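Local structure of cellulase IBT99 (Metagenomes, 6WBT) at residues 90-95 with 436-441; 416-421 with 425-430; 99-104 with 112-117; 126-131 with 159-164. The protein probably hydrolyses 6-phospho-alpha-glucosides, using NAD and a manganese ion in the manner of family 4 glycoside hydrolases. All blocks are in the same frame, centred on the assembly; numbering follows the deposited sequence.

Overall arrangement
Contacts 1, 3 and 4 use two consecutive helices of the NAD-binding Rossmann-like domain. Helix 90-103 serves contacts 1 and 3, and helix 114-136 serves contacts 3 and 4. Contacts 1 and 2 bring in the C-terminal end of the chain, through helix 421-434 and the tail after it. Along the chain contact 3 closes first, then contact 4, then contact 2; contact 1 spans all three. Contacts 2 and 3 are close neighbours, with centres 9 Å apart, and touch through His104 and Asp430. Contacts 2 and 4 lie farthest apart, at 28 Å between centres. The C-terminal helix and tail are thus packed onto helices of the nucleotide-binding domain.

Contact 1 of 4, residues 90-95 with 436-441; sequences GLKMRV and KGYWPE. With G6P (6-O-phosphono-alpha-D-glucopyranose), chain F.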
loop_
_atom_site.group_PDB
_atom_site.type_symbol
_atom_site.label_atom_id
_atom_site.label_comp_id
_atom_site.label_asym_id
_atom_site.label_seq_id
_atom_site.Cartn_x
_atom_site.Cartn_y
_atom_site.Cartn_z
ATOM N N GLY A 90 -11.224 33.626 -20.803
ATOM C CA GLY A 90 -10.448 34.847 -20.827
ATOM C C GLY A 90 -10.382 35.523 -19.466
ATOM O O GLY A 90 -10.835 35.004 -18.444
ATOM N N LEU A 91 -9.788 36.718 -19.473
ATOM C CA LEU A 91 -9.734 37.526 -18.261
ATOM C C LEU A 91 -11.109 38.038 -17.852
ATOM O O LEU A 91 -11.282 38.466 -16.707
ATOM C CB LEU A 91 -8.775 38.702 -18.451
ATOM C CG LEU A 91 -7.297 38.352 -18.628
ATOM C CD1 LEU A 91 -6.471 39.609 -18.834
ATOM C CD2 LEU A 91 -6.787 37.565 -17.432
ATOM N N LYS A 92 -12.082 38.003 -18.766
ATOM C CA LYS A 92 -13.441 38.412 -18.424
ATOM C C LYS A 92 -14.054 37.481 -17.386
ATOM O O LYS A 92 -14.686 37.939 -16.426
ATOM C CB LYS A 92 -14.300 38.451 -19.690
ATOM C CG LYS A 92 -15.751 38.049 -19.481
ATOM C CD LYS A 92 -16.372 37.576 -20.785
ATOM C CE LYS A 92 -17.709 36.895 -20.548
ATOM N NZ LYS A 92 -18.255 36.301 -21.800
HETATM N N MSE A 93 -13.878 36.176 -17.557
HETATM C CA MSE A 93 -14.435 35.203 -16.625
HETATM C C MSE A 93 -13.609 35.118 -15.348
HETATM O O MSE A 93 -14.105 34.679 -14.310
HETATM C CB MSE A 93 -14.535 33.825 -17.280
HETATM C CG MSE A 93 -15.687 33.691 -18.259
HETATM SE SE MSE A 93 -17.400 34.132 -17.438
HETATM C CE MSE A 93 -17.318 32.929 -15.905
ATOM N N ARG A 94 -12.346 35.540 -15.428
ATOM C CA ARG A 94 -11.490 35.511 -14.247
ATOM C C ARG A 94 -11.954 36.519 -13.203
ATOM O O ARG A 94 -12.001 36.205 -12.008
ATOM C CB ARG A 94 -10.037 35.777 -14.637
ATOM C CG ARG A 94 -9.096 35.838 -13.447
ATOM C CD ARG A 94 -7.657 36.057 -13.871
ATOM N NE ARG A 94 -6.771 36.148 -12.714
ATOM C CZ ARG A 94 -5.450 36.275 -12.788
ATOM N NH1 ARG A 94 -4.852 36.326 -13.970
ATOM N NH2 ARG A 94 -4.730 36.349 -11.679
ATOM N N VAL A 95 -12.302 37.735 -13.633
ATOM C CA VAL A 95 -12.764 38.741 -12.681
ATOM C C VAL A 95 -14.137 38.373 -12.137
ATOM O O VAL A 95 -14.493 38.764 -11.020
ATOM C CB VAL A 95 -12.766 40.140 -13.327
ATOM C CG1 VAL A 95 -11.428 40.419 -13.984
ATOM C CG2 VAL A 95 -13.897 40.274 -14.336
ATOM N N LYS A 436 -22.553 29.247 -17.454
ATOM C CA LYS A 436 -23.461 28.612 -18.404
ATOM C C LYS A 436 -22.937 28.829 -19.817
ATOM O O LYS A 436 -22.913 29.959 -20.316
ATOM C CB LYS A 436 -24.874 29.164 -18.242
ATOM C CG LYS A 436 -25.701 28.410 -17.212
ATOM C CD LYS A 436 -26.906 29.210 -16.748
ATOM C CE LYS A 436 -27.881 29.479 -17.879
ATOM N NZ LYS A 436 -29.101 30.173 -17.383
ATOM N N GLY A 437 -22.512 27.744 -20.462
ATOM C CA GLY A 437 -21.847 27.791 -21.744
ATOM C C GLY A 437 -20.405 27.334 -21.699
ATOM O O GLY A 437 -19.866 26.921 -22.734
ATOM N N TYR A 438 -19.770 27.395 -20.531
ATOM C CA TYR A 438 -18.401 26.929 -20.336
ATOM C C TYR A 438 -18.314 25.634 -19.544
ATOM O O TYR A 438 -17.504 24.768 -19.878
ATOM C CB TYR A 438 -17.571 28.003 -19.623
ATOM C CG TYR A 438 -17.295 29.238 -20.449
ATOM C CD1 TYR A 438 -16.418 29.194 -21.524
ATOM C CD2 TYR A 438 -17.896 30.452 -20.143
ATOM C CE1 TYR A 438 -16.155 30.321 -22.280
ATOM C CE2 TYR A 438 -17.640 31.586 -20.893
ATOM C CZ TYR A 438 -16.769 31.514 -21.960
ATOM O OH TYR A 438 -16.509 32.637 -22.711
ATOM N N TRP A 439 -19.125 25.486 -18.502
ATOM C CA TRP A 439 -19.083 24.306 -17.656
ATOM C C TRP A 439 -19.843 23.146 -18.284
ATOM O O TRP A 439 -20.736 23.345 -19.112
ATOM C CB TRP A 439 -19.680 24.618 -16.288
ATOM C CG TRP A 439 -18.698 25.122 -15.285
ATOM C CD1 TRP A 439 -17.514 25.750 -15.534
ATOM C CD2 TRP A 439 -18.810 25.028 -13.860
ATOM N NE1 TRP A 439 -16.885 26.061 -14.353
ATOM C CE2 TRP A 439 -17.660 25.627 -13.310
ATOM C CE3 TRP A 439 -19.773 24.499 -12.997
ATOM C CZ2 TRP A 439 -17.448 25.710 -11.936
ATOM C CZ3 TRP A 439 -19.561 24.582 -11.633
ATOM C CH2 TRP A 439 -18.408 25.183 -11.116
ATOM N N PRO A 440 -19.502 21.915 -17.909
ATOM C CA PRO A 440 -20.352 20.778 -18.269
ATOM C C PRO A 440 -21.656 20.816 -17.491
ATOM O O PRO A 440 -21.746 21.399 -16.408
ATOM C CB PRO A 440 -19.507 19.558 -17.878
ATOM C CG PRO A 440 -18.106 20.074 -17.741
ATOM C CD PRO A 440 -18.244 21.487 -17.276
ATOM N N GLU A 441 -22.679 20.186 -18.061
ATOM C CA GLU A 441 -23.963 20.090 -17.383
ATOM C C GLU A 441 -23.829 19.237 -16.127
ATOM O O GLU A 441 -23.141 18.213 -16.124
ATOM C CB GLU A 441 -25.015 19.492 -18.316
ATOM C CG GLU A 441 -26.435 19.569 -17.781
ATOM C CD GLU A 441 -27.395 18.693 -18.560
ATOM O OE1 GLU A 441 -27.130 17.477 -18.675
ATOM O OE2 GLU A 441 -28.409 19.220 -19.063
HETATM C C1 G6P F . 2.847 32.669 -11.461
HETATM C C2 G6P F . 1.835 31.559 -11.187
HETATM C C3 G6P F . 0.638 31.664 -12.123
HETATM C C4 G6P F . 0.070 33.077 -12.104
HETATM C C5 G6P F . 1.184 34.072 -12.405
HETATM C C6 G6P F . 0.688 35.514 -12.452
HETATM O O1 G6P F . 3.422 32.481 -12.758
HETATM O O2 G6P F . 2.465 30.285 -11.361
HETATM O O3 G6P F . -0.370 30.731 -11.720
HETATM O O4 G6P F . -0.968 33.198 -13.083
HETATM O O5 G6P F . 2.201 33.942 -11.410
HETATM O O6 G6P F . -0.732 35.569 -12.336
HETATM P P G6P F . -1.508 36.934 -12.693
HETATM O O1P G6P F . -2.581 37.037 -11.637
HETATM O O2P G6P F . -2.015 36.718 -14.099
HETATM O O3P G6P F . -0.434 37.991 -12.587
#
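Met93, a selenomethionine, sets its CG anti to the carbonyl carbon (chi1 -76°) and then bends at chi2 and chi3, which brings the side chain up to the Tyr438 ring. The closest pair is Met93 CG and Tyr438 CE2, at 3.9 Å. Met93 SE lies 5.3 Å from the centroid of the Tyr438 ring and 58° off its normal, an oblique Met-aromatic contact. Lys92 is a looser neighbour: its extended chain leaves NZ 4.2 Å from Tyr438 OH, with no bond between them. Arg94 leads elsewhere. Its extended side chain presents the guanidinium edge to the phosphate of glucose-6-phosphate, and Arg94 NH1 gives a nearly straight hydrogen bond of 2.9 Å to O2P of this ligand. Arg286 and Arg294 also bind the ligand. The first turns of helix 90-103 therefore reach both the sugar phosphate and the C-terminal tail. Helix 114-136 flanks the contact, with Arg122 against Met93 and Trp439. Trp439 also rests on helix 421-434, and helix 286-291 packs against Leu91 and Arg94.

Contact 2 of 4, residues 416-421 with 425-430; sequences RTIPSS and KKLLDD
Ile418 and Leu427 meet at their end methyls, with their side chains set at a slant to each other. Ile418 CD1 and Leu427 CD1 are 3.6 Å apart. Ile418 has CG1 anti to the carbonyl carbon (chi1 -44°), and this carries CD1 toward the helix. Both residues are buried, and their apolar contact joins the loop to helix 421-434. The second link is made by backbone. Lys425 N donates to Ser421 O over 3.2 Å, the i to i+4 bond at the start of the helix. Ser420 is the N-cap, and its OG makes a weak hydrogen bond to Val423 N. Ser421 OG bonds to Thr413 OG1 of helix 405-414. Met257 of a second subunit packs on Ser421 and Lys425, placing this helix start at the subunit interface. Ala114, at the start of helix 114-136, touches both Ile418 and Leu427, while Ile100 of helix 90-103 packs on Leu427.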
loop_
_atom_site.group_PDB
_atom_site.type_symbol
_atom_site.label_atom_id
_atom_site.label_comp_id
_atom_site.label_asym_id
_atom_site.label_seq_id
_atom_site.Cartn_x
_atom_site.Cartn_y
_atom_site.Cartn_z
ATOM N N ARG A 416 -10.222 24.062 1.589
ATOM C CA ARG A 416 -9.938 24.759 2.840
ATOM C C ARG A 416 -10.437 26.197 2.814
ATOM O O ARG A 416 -10.767 26.755 3.869
ATOM C CB ARG A 416 -8.438 24.729 3.134
ATOM C CG ARG A 416 -7.849 23.333 3.250
ATOM C CD ARG A 416 -6.398 23.380 3.700
ATOM N NE ARG A 416 -6.260 23.948 5.038
ATOM C CZ ARG A 416 -6.326 23.239 6.161
ATOM N NH1 ARG A 416 -6.530 21.930 6.109
ATOM N NH2 ARG A 416 -6.189 23.839 7.335
ATOM N N THR A 417 -10.492 26.816 1.633
ATOM C CA THR A 417 -10.970 28.193 1.539
ATOM C C THR A 417 -12.438 28.297 1.933
ATOM O O THR A 417 -12.845 29.263 2.590
ATOM C CB THR A 417 -10.753 28.727 0.122
ATOM O OG1 THR A 417 -9.350 28.760 -0.171
ATOM C CG2 THR A 417 -11.328 30.129 -0.024
ATOM N N ILE A 418 -13.241 27.309 1.555
ATOM C CA ILE A 418 -14.668 27.306 1.865
ATOM C C ILE A 418 -14.851 26.921 3.328
ATOM O O ILE A 418 -14.402 25.843 3.746
ATOM C CB ILE A 418 -15.438 26.356 0.937
ATOM C CG1 ILE A 418 -14.969 26.532 -0.509
ATOM C CG2 ILE A 418 -16.932 26.608 1.042
ATOM C CD1 ILE A 418 -15.156 27.929 -1.050
ATOM N N PRO A 419 -15.499 27.761 4.140
ATOM C CA PRO A 419 -15.593 27.443 5.575
ATOM C C PRO A 419 -16.574 26.326 5.885
ATOM O O PRO A 419 -16.272 25.463 6.719
ATOM C CB PRO A 419 -16.030 28.777 6.193
ATOM C CG PRO A 419 -16.779 29.465 5.099
ATOM C CD PRO A 419 -16.102 29.064 3.814
ATOM N N SER A 420 -17.741 26.314 5.244
ATOM C CA SER A 420 -18.773 25.331 5.540
ATOM C C SER A 420 -19.350 24.789 4.240
ATOM O O SER A 420 -19.131 25.339 3.157
ATOM C CB SER A 420 -19.891 25.931 6.402
ATOM O OG SER A 420 -20.562 26.971 5.713
ATOM N N SER A 421 -20.100 23.691 4.362
ATOM C CA SER A 421 -20.782 23.127 3.202
ATOM C C SER A 421 -21.916 24.026 2.732
ATOM O O SER A 421 -22.280 23.996 1.550
ATOM C CB SER A 421 -21.311 21.730 3.531
ATOM O OG SER A 421 -21.974 21.158 2.417
ATOM N N LYS A 425 -22.444 25.464 -1.238
ATOM C CA LYS A 425 -23.581 25.356 -2.147
ATOM C C LYS A 425 -23.931 26.704 -2.767
ATOM O O LYS A 425 -24.203 26.783 -3.971
ATOM C CB LYS A 425 -24.793 24.782 -1.413
ATOM C CG LYS A 425 -25.926 24.350 -2.332
ATOM C CD LYS A 425 -27.227 24.169 -1.564
ATOM C CE LYS A 425 -28.298 23.520 -2.425
ATOM N NZ LYS A 425 -27.965 22.104 -2.742
ATOM N N LYS A 426 -23.934 27.769 -1.961
ATOM C CA LYS A 426 -24.228 29.098 -2.488
ATOM C C LYS A 426 -23.164 29.554 -3.477
ATOM O O LYS A 426 -23.475 30.266 -4.439
ATOM C CB LYS A 426 -24.359 30.097 -1.337
ATOM C CG LYS A 426 -25.616 29.905 -0.502
ATOM C CD LYS A 426 -25.437 30.434 0.913
ATOM C CE LYS A 426 -25.067 31.907 0.924
ATOM N NZ LYS A 426 -24.881 32.406 2.314
ATOM N N LEU A 427 -21.909 29.156 -3.262
ATOM C CA LEU A 427 -20.856 29.471 -4.219
ATOM C C LEU A 427 -20.954 28.598 -5.463
ATOM O O LEU A 427 -20.749 29.083 -6.581
ATOM C CB LEU A 427 -19.484 29.316 -3.564
ATOM C CG LEU A 427 -18.860 30.602 -3.016
ATOM C CD1 LEU A 427 -17.672 30.285 -2.129
ATOM C CD2 LEU A 427 -18.445 31.513 -4.159
ATOM N N LEU A 428 -21.272 27.311 -5.291
ATOM C CA LEU A 428 -21.380 26.416 -6.438
ATOM C C LEU A 428 -22.503 26.851 -7.371
ATOM O O LEU A 428 -22.302 26.982 -8.584
ATOM C CB LEU A 428 -21.600 24.978 -5.967
ATOM C CG LEU A 428 -21.794 23.928 -7.062
ATOM C CD1 LEU A 428 -20.568 23.852 -7.959
ATOM C CD2 LEU A 428 -22.103 22.569 -6.455
ATOM N N ASP A 429 -23.698 27.084 -6.818
ATOM C CA ASP A 429 -24.823 27.515 -7.640
ATOM C C ASP A 429 -24.549 28.854 -8.312
ATOM O O ASP A 429 -25.040 29.104 -9.419
ATOM C CB ASP A 429 -26.095 27.593 -6.795
ATOM C CG ASP A 429 -26.575 26.229 -6.338
ATOM O OD1 ASP A 429 -26.287 25.233 -7.033
ATOM O OD2 ASP A 429 -27.243 26.154 -5.285
ATOM N N ASP A 430 -23.774 29.726 -7.663
ATOM C CA ASP A 430 -23.376 30.974 -8.304
ATOM C C ASP A 430 -22.446 30.726 -9.483
ATOM O O ASP A 430 -22.463 31.489 -10.456
ATOM C CB ASP A 430 -22.708 31.901 -7.289
ATOM C CG ASP A 430 -23.697 32.815 -6.593
ATOM O OD1 ASP A 430 -24.605 33.337 -7.274
ATOM O OD2 ASP A 430 -23.569 33.012 -5.368
#

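Contact 3 of 4, residues 99-104 with 112-117; sequences QICLKH and CGAGGM
Cys101 packs against Ala114 and Gly115 where two consecutive helices of the Rossmann-like domain meet, the end of helix 90-103 against the start of helix 114-136. The backbones come close here, with Cys101 CA and Ala114 CA 6.6 Å apart.

The apolar part is small and buried. Cys101 SG lies 3.6 Å from Ala114 CB. The thiol is set anti to the carbonyl carbon (chi1 -64°), beside its backbone N, and from there it reaches the other helix. Met431 of helix 421-434 also packs on Cys101, and Phe412 of helix 405-414 on Ala114.

The same sulfur comes up to the backbone of Gly115, in the first turn of the second helix. Cys101 SG sits 3.4 Å from Gly115 N, a plain close approach and not a hydrogen bond.

The start of helix 114-136 is rich in glycine, and two of these residues answer to the local turn. Gly113 is the N-cap, with a positive phi of 85°; a CB there would be jammed against the carbonyl O of Cys112. A side chain on Gly116 would run into Cys112 N.

Backbone hydrogen bonds frame both helix ends. Met117 N donates to Gly113 O over 3.1 Å in the opening turn, and His104 N donates to Cys101 O at 2.9 Å, where helix 90-103 gives way to loop.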
loop_
_atom_site.group_PDB
_atom_site.type_symbol
_atom_site.label_atom_id
_atom_site.label_comp_id
_atom_site.label_asym_id
_atom_site.label_seq_id
_atom_site.Cartn_x
_atom_site.Cartn_y
_atom_site.Cartn_z
ATOM N N GLN A 99 -14.890 37.916 -8.177
ATOM C CA GLN A 99 -15.924 38.746 -7.566
ATOM C C GLN A 99 -16.983 37.900 -6.871
ATOM O O GLN A 99 -17.500 38.287 -5.816
ATOM C CB GLN A 99 -16.567 39.652 -8.616
ATOM C CG GLN A 99 -15.750 40.888 -8.953
ATOM C CD GLN A 99 -16.471 41.816 -9.912
ATOM O OE1 GLN A 99 -16.394 43.038 -9.786
ATOM N NE2 GLN A 99 -17.175 41.238 -10.878
ATOM N N ILE A 100 -17.325 36.745 -7.446
ATOM C CA ILE A 100 -18.326 35.880 -6.830
ATOM C C ILE A 100 -17.812 35.327 -5.506
ATOM O O ILE A 100 -18.565 35.204 -4.533
ATOM C CB ILE A 100 -18.729 34.756 -7.804
ATOM C CG1 ILE A 100 -19.606 35.318 -8.927
ATOM C CG2 ILE A 100 -19.454 33.634 -7.075
ATOM C CD1 ILE A 100 -20.084 34.273 -9.908
ATOM N N CYS A 101 -16.518 35.002 -5.441
ATOM C CA CYS A 101 -15.945 34.488 -4.201
ATOM C C CYS A 101 -15.936 35.556 -3.114
ATOM O O CYS A 101 -16.351 35.301 -1.977
ATOM C CB CYS A 101 -14.531 33.966 -4.455
ATOM S SG CYS A 101 -14.445 32.548 -5.571
ATOM N N LEU A 102 -15.463 36.761 -3.443
ATOM C CA LEU A 102 -15.428 37.837 -2.457
ATOM C C LEU A 102 -16.828 38.254 -2.031
ATOM O O LEU A 102 -17.012 38.757 -0.916
ATOM C CB LEU A 102 -14.659 39.036 -3.011
ATOM C CG LEU A 102 -13.191 38.789 -3.366
ATOM C CD1 LEU A 102 -12.540 40.064 -3.880
ATOM C CD2 LEU A 102 -12.430 38.239 -2.171
ATOM N N LYS A 103 -17.824 38.057 -2.899
ATOM C CA LYS A 103 -19.207 38.306 -2.519
ATOM C C LYS A 103 -19.677 37.359 -1.422
ATOM O O LYS A 103 -20.591 37.707 -0.665
ATOM C CB LYS A 103 -20.112 38.192 -3.749
ATOM C CG LYS A 103 -21.563 38.579 -3.517
ATOM C CD LYS A 103 -22.476 37.364 -3.573
ATOM C CE LYS A 103 -23.931 37.759 -3.389
ATOM N NZ LYS A 103 -24.841 36.584 -3.489
ATOM N N HIS A 104 -19.068 36.179 -1.311
ATOM C CA HIS A 104 -19.392 35.221 -0.263
ATOM C C HIS A 104 -18.334 35.173 0.832
ATOM O O HIS A 104 -18.349 34.251 1.655
ATOM C CB HIS A 104 -19.589 33.827 -0.862
ATOM C CG HIS A 104 -20.803 33.709 -1.727
ATOM N ND1 HIS A 104 -22.041 33.363 -1.230
ATOM C CD2 HIS A 104 -20.971 33.893 -3.058
ATOM C CE1 HIS A 104 -22.919 33.339 -2.216
ATOM N NE2 HIS A 104 -22.296 33.657 -3.336
ATOM N N CYS A 112 -6.651 29.149 -6.929
ATOM C CA CYS A 112 -6.863 28.623 -5.588
ATOM C C CYS A 112 -8.243 29.016 -5.084
ATOM O O CYS A 112 -8.721 30.124 -5.347
ATOM C CB CYS A 112 -5.788 29.128 -4.621
ATOM S SG CYS A 112 -4.121 28.558 -5.012
ATOM N N GLY A 113 -8.877 28.101 -4.354
ATOM C CA GLY A 113 -10.201 28.350 -3.823
ATOM C C GLY A 113 -11.293 28.026 -4.828
ATOM O O GLY A 113 -11.109 27.252 -5.774
ATOM N N ALA A 114 -12.459 28.639 -4.606
ATOM C CA ALA A 114 -13.588 28.430 -5.507
ATOM C C ALA A 114 -13.326 29.018 -6.887
ATOM O O ALA A 114 -13.833 28.496 -7.885
ATOM C CB ALA A 114 -14.859 29.028 -4.905
ATOM N N GLY A 115 -12.548 30.099 -6.964
ATOM C CA GLY A 115 -12.236 30.679 -8.258
ATOM C C GLY A 115 -11.358 29.785 -9.108
ATOM O O GLY A 115 -11.480 29.773 -10.334
ATOM N N GLY A 116 -10.467 29.030 -8.478
ATOM C CA GLY A 116 -9.604 28.110 -9.186
ATOM C C GLY A 116 -10.328 26.861 -9.639
ATOM O O GLY A 116 -10.090 26.363 -10.743
HETATM N N MSE A 117 -11.200 26.333 -8.785
HETATM C CA MSE A 117 -12.009 25.171 -9.134
HETATM C C MSE A 117 -12.963 25.503 -10.274
HETATM O O MSE A 117 -13.211 24.675 -11.152
HETATM C CB MSE A 117 -12.793 24.678 -7.914
HETATM C CG MSE A 117 -11.924 24.098 -6.816
HETATM SE SE MSE A 117 -12.962 23.296 -5.377
HETATM C CE MSE A 117 -13.800 24.903 -4.666
#

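Contact 4 of 4, residues 126-131 with 159-164; sequences PMVQLI and YKLRPK
Val128 and Ile131 of helix 114-136 pack against Leu161 and Arg162, where helix 151-161 ends. The second helix is the connection of a beta-alpha-beta crossover in the Rossmann-like domain, between the parallel strands 143-146 and 167-170.

The tight part is centred on Val128. Its CG1 is anti to the backbone N (chi1 174°) and lies over the middle of one face of the Arg162 guanidinium. Val128 CG1 is 3.5 Å from Arg162 CZ, and the two side chains cross at about a right angle. The other branch, Val128 CG2, meets Leu161 CD1 at 3.8 Å. Ile131 adds a third touch. It runs past Arg162 in the opposite direction, with Ile131 CG2 3.6 Å from Arg162 CG. Behind this, Ile131 also rests on Ile144 of strand 143-146, and Leu161 on Ile401 of helix 380-402.

The outer side is the far end of Arg162, a residue that stays partly exposed. Its CG and one guanidinium face belong to the packed part, while NH2 forms a salt bridge with Asp132, one residue beyond the helix segment. Replacing Arg162 with an alanine would probably leave Asp132 without its mate and Val128 CG1 without the flat group beneath it. The arginine chain bends at chi2 (63°), and beyond the bend Arg162 CD comes within 3.9 Å of Val128 CG1.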
loop_
_atom_site.group_PDB
_atom_site.type_symbol
_atom_site.label_atom_id
_atom_site.label_comp_id
_atom_site.label_asym_id
_atom_site.label_seq_id
_atom_site.Cartn_x
_atom_site.Cartn_y
_atom_site.Cartn_z
ATOM N N PRO A 126 -11.875 21.511 -22.824
ATOM C CA PRO A 126 -11.075 22.174 -23.870
ATOM C C PRO A 126 -9.644 21.674 -23.950
ATOM O O PRO A 126 -9.073 21.635 -25.047
ATOM C CB PRO A 126 -11.140 23.652 -23.471
ATOM C CG PRO A 126 -12.448 23.780 -22.799
ATOM C CD PRO A 126 -12.623 22.501 -22.024
HETATM N N MSE A 127 -9.045 21.289 -22.827
HETATM C CA MSE A 127 -7.707 20.706 -22.838
HETATM C C MSE A 127 -7.729 19.312 -23.454
HETATM O O MSE A 127 -6.808 18.928 -24.173
HETATM C CB MSE A 127 -7.126 20.647 -21.425
HETATM C CG MSE A 127 -6.399 21.910 -20.997
HETATM SE SE MSE A 127 -4.855 22.282 -22.128
HETATM C CE MSE A 127 -3.948 20.562 -21.967
ATOM N N VAL A 128 -8.792 18.558 -23.163
ATOM C CA VAL A 128 -8.939 17.226 -23.746
ATOM C C VAL A 128 -9.097 17.326 -25.259
ATOM O O VAL A 128 -8.562 16.502 -26.010
ATOM C CB VAL A 128 -10.122 16.485 -23.093
ATOM C CG1 VAL A 128 -10.380 15.161 -23.794
ATOM C CG2 VAL A 128 -9.848 16.254 -21.613
ATOM N N GLN A 129 -9.827 18.343 -25.729
ATOM C CA GLN A 129 -9.956 18.556 -27.165
ATOM C C GLN A 129 -8.617 18.903 -27.801
ATOM O O GLN A 129 -8.356 18.517 -28.947
ATOM C CB GLN A 129 -10.981 19.657 -27.443
ATOM C CG GLN A 129 -11.371 19.785 -28.903
ATOM C CD GLN A 129 -12.485 20.790 -29.120
ATOM O OE1 GLN A 129 -12.437 21.909 -28.608
ATOM N NE2 GLN A 129 -13.498 20.394 -29.883
ATOM N N LEU A 130 -7.758 19.625 -27.076
ATOM C CA LEU A 130 -6.412 19.888 -27.574
ATOM C C LEU A 130 -5.611 18.598 -27.696
ATOM O O LEU A 130 -4.812 18.437 -28.627
ATOM C CB LEU A 130 -5.698 20.879 -26.654
ATOM C CG LEU A 130 -4.198 21.091 -26.879
ATOM C CD1 LEU A 130 -3.929 21.642 -28.266
ATOM C CD2 LEU A 130 -3.620 22.010 -25.813
ATOM N N ILE A 131 -5.818 17.664 -26.765
ATOM C CA ILE A 131 -5.119 16.384 -26.820
ATOM C C ILE A 131 -5.554 15.597 -28.049
ATOM O O ILE A 131 -4.724 15.056 -28.790
ATOM C CB ILE A 131 -5.365 15.584 -25.527
ATOM C CG1 ILE A 131 -4.830 16.344 -24.309
ATOM C CG2 ILE A 131 -4.733 14.207 -25.629
ATOM C CD1 ILE A 131 -3.322 16.433 -24.251
ATOM N N TYR A 159 -4.874 13.222 -17.251
ATOM C CA TYR A 159 -4.265 11.915 -17.016
ATOM C C TYR A 159 -5.315 10.826 -16.854
ATOM O O TYR A 159 -5.077 9.676 -17.237
ATOM C CB TYR A 159 -3.362 11.958 -15.784
ATOM C CG TYR A 159 -2.872 10.591 -15.358
ATOM C CD1 TYR A 159 -2.073 9.828 -16.199
ATOM C CD2 TYR A 159 -3.211 10.063 -14.118
ATOM C CE1 TYR A 159 -1.625 8.578 -15.819
ATOM C CE2 TYR A 159 -2.765 8.813 -13.728
ATOM C CZ TYR A 159 -1.972 8.076 -14.583
ATOM O OH TYR A 159 -1.524 6.831 -14.203
ATOM N N LYS A 160 -6.476 11.163 -16.289
ATOM C CA LYS A 160 -7.545 10.182 -16.148
ATOM C C LYS A 160 -8.257 9.926 -17.469
ATOM O O LYS A 160 -8.610 8.781 -17.773
ATOM C CB LYS A 160 -8.552 10.638 -15.091
ATOM C CG LYS A 160 -9.670 9.638 -14.846
ATOM C CD LYS A 160 -10.345 9.875 -13.505
ATOM C CE LYS A 160 -11.366 8.785 -13.212
ATOM N NZ LYS A 160 -11.926 8.870 -11.833
ATOM N N LEU A 161 -8.490 10.973 -18.263
ATOM C CA LEU A 161 -9.246 10.788 -19.496
ATOM C C LEU A 161 -8.345 10.326 -20.635
ATOM O O LEU A 161 -8.693 9.400 -21.377
ATOM C CB LEU A 161 -9.977 12.081 -19.856
ATOM C CG LEU A 161 -11.150 12.462 -18.950
ATOM C CD1 LEU A 161 -11.656 13.853 -19.281
ATOM C CD2 LEU A 161 -12.277 11.441 -19.063
ATOM N N ARG A 162 -7.175 10.952 -20.777
ATOM C CA ARG A 162 -6.211 10.647 -21.833
ATOM C C ARG A 162 -4.894 10.260 -21.170
ATOM O O ARG A 162 -3.952 11.066 -21.119
ATOM C CB ARG A 162 -6.030 11.834 -22.779
ATOM C CG ARG A 162 -6.882 11.773 -24.039
ATOM C CD ARG A 162 -8.367 11.808 -23.728
ATOM N NE ARG A 162 -9.173 11.907 -24.942
ATOM C CZ ARG A 162 -10.499 11.837 -24.963
ATOM N NH1 ARG A 162 -11.171 11.663 -23.834
ATOM N NH2 ARG A 162 -11.156 11.937 -26.111
ATOM N N PRO A 163 -4.791 9.036 -20.644
ATOM C CA PRO A 163 -3.550 8.642 -19.961
ATOM C C PRO A 163 -2.374 8.465 -20.905
ATOM O O PRO A 163 -1.224 8.610 -20.474
ATOM C CB PRO A 163 -3.928 7.318 -19.279
ATOM C CG PRO A 163 -5.434 7.248 -19.332
ATOM C CD PRO A 163 -5.816 7.982 -20.574
ATOM N N LYS A 164 -2.624 8.152 -22.174
ATOM C CA LYS A 164 -1.565 7.924 -23.148
ATOM C C LYS A 164 -1.088 9.202 -23.826
ATOM O O LYS A 164 -0.248 9.129 -24.729
ATOM C CB LYS A 164 -2.037 6.931 -24.216
ATOM C CG LYS A 164 -2.457 5.574 -23.672
ATOM C CD LYS A 164 -1.272 4.798 -23.125
ATOM C CE LYS A 164 -1.673 3.380 -22.754
ATOM N NZ LYS A 164 -2.230 2.643 -23.922
#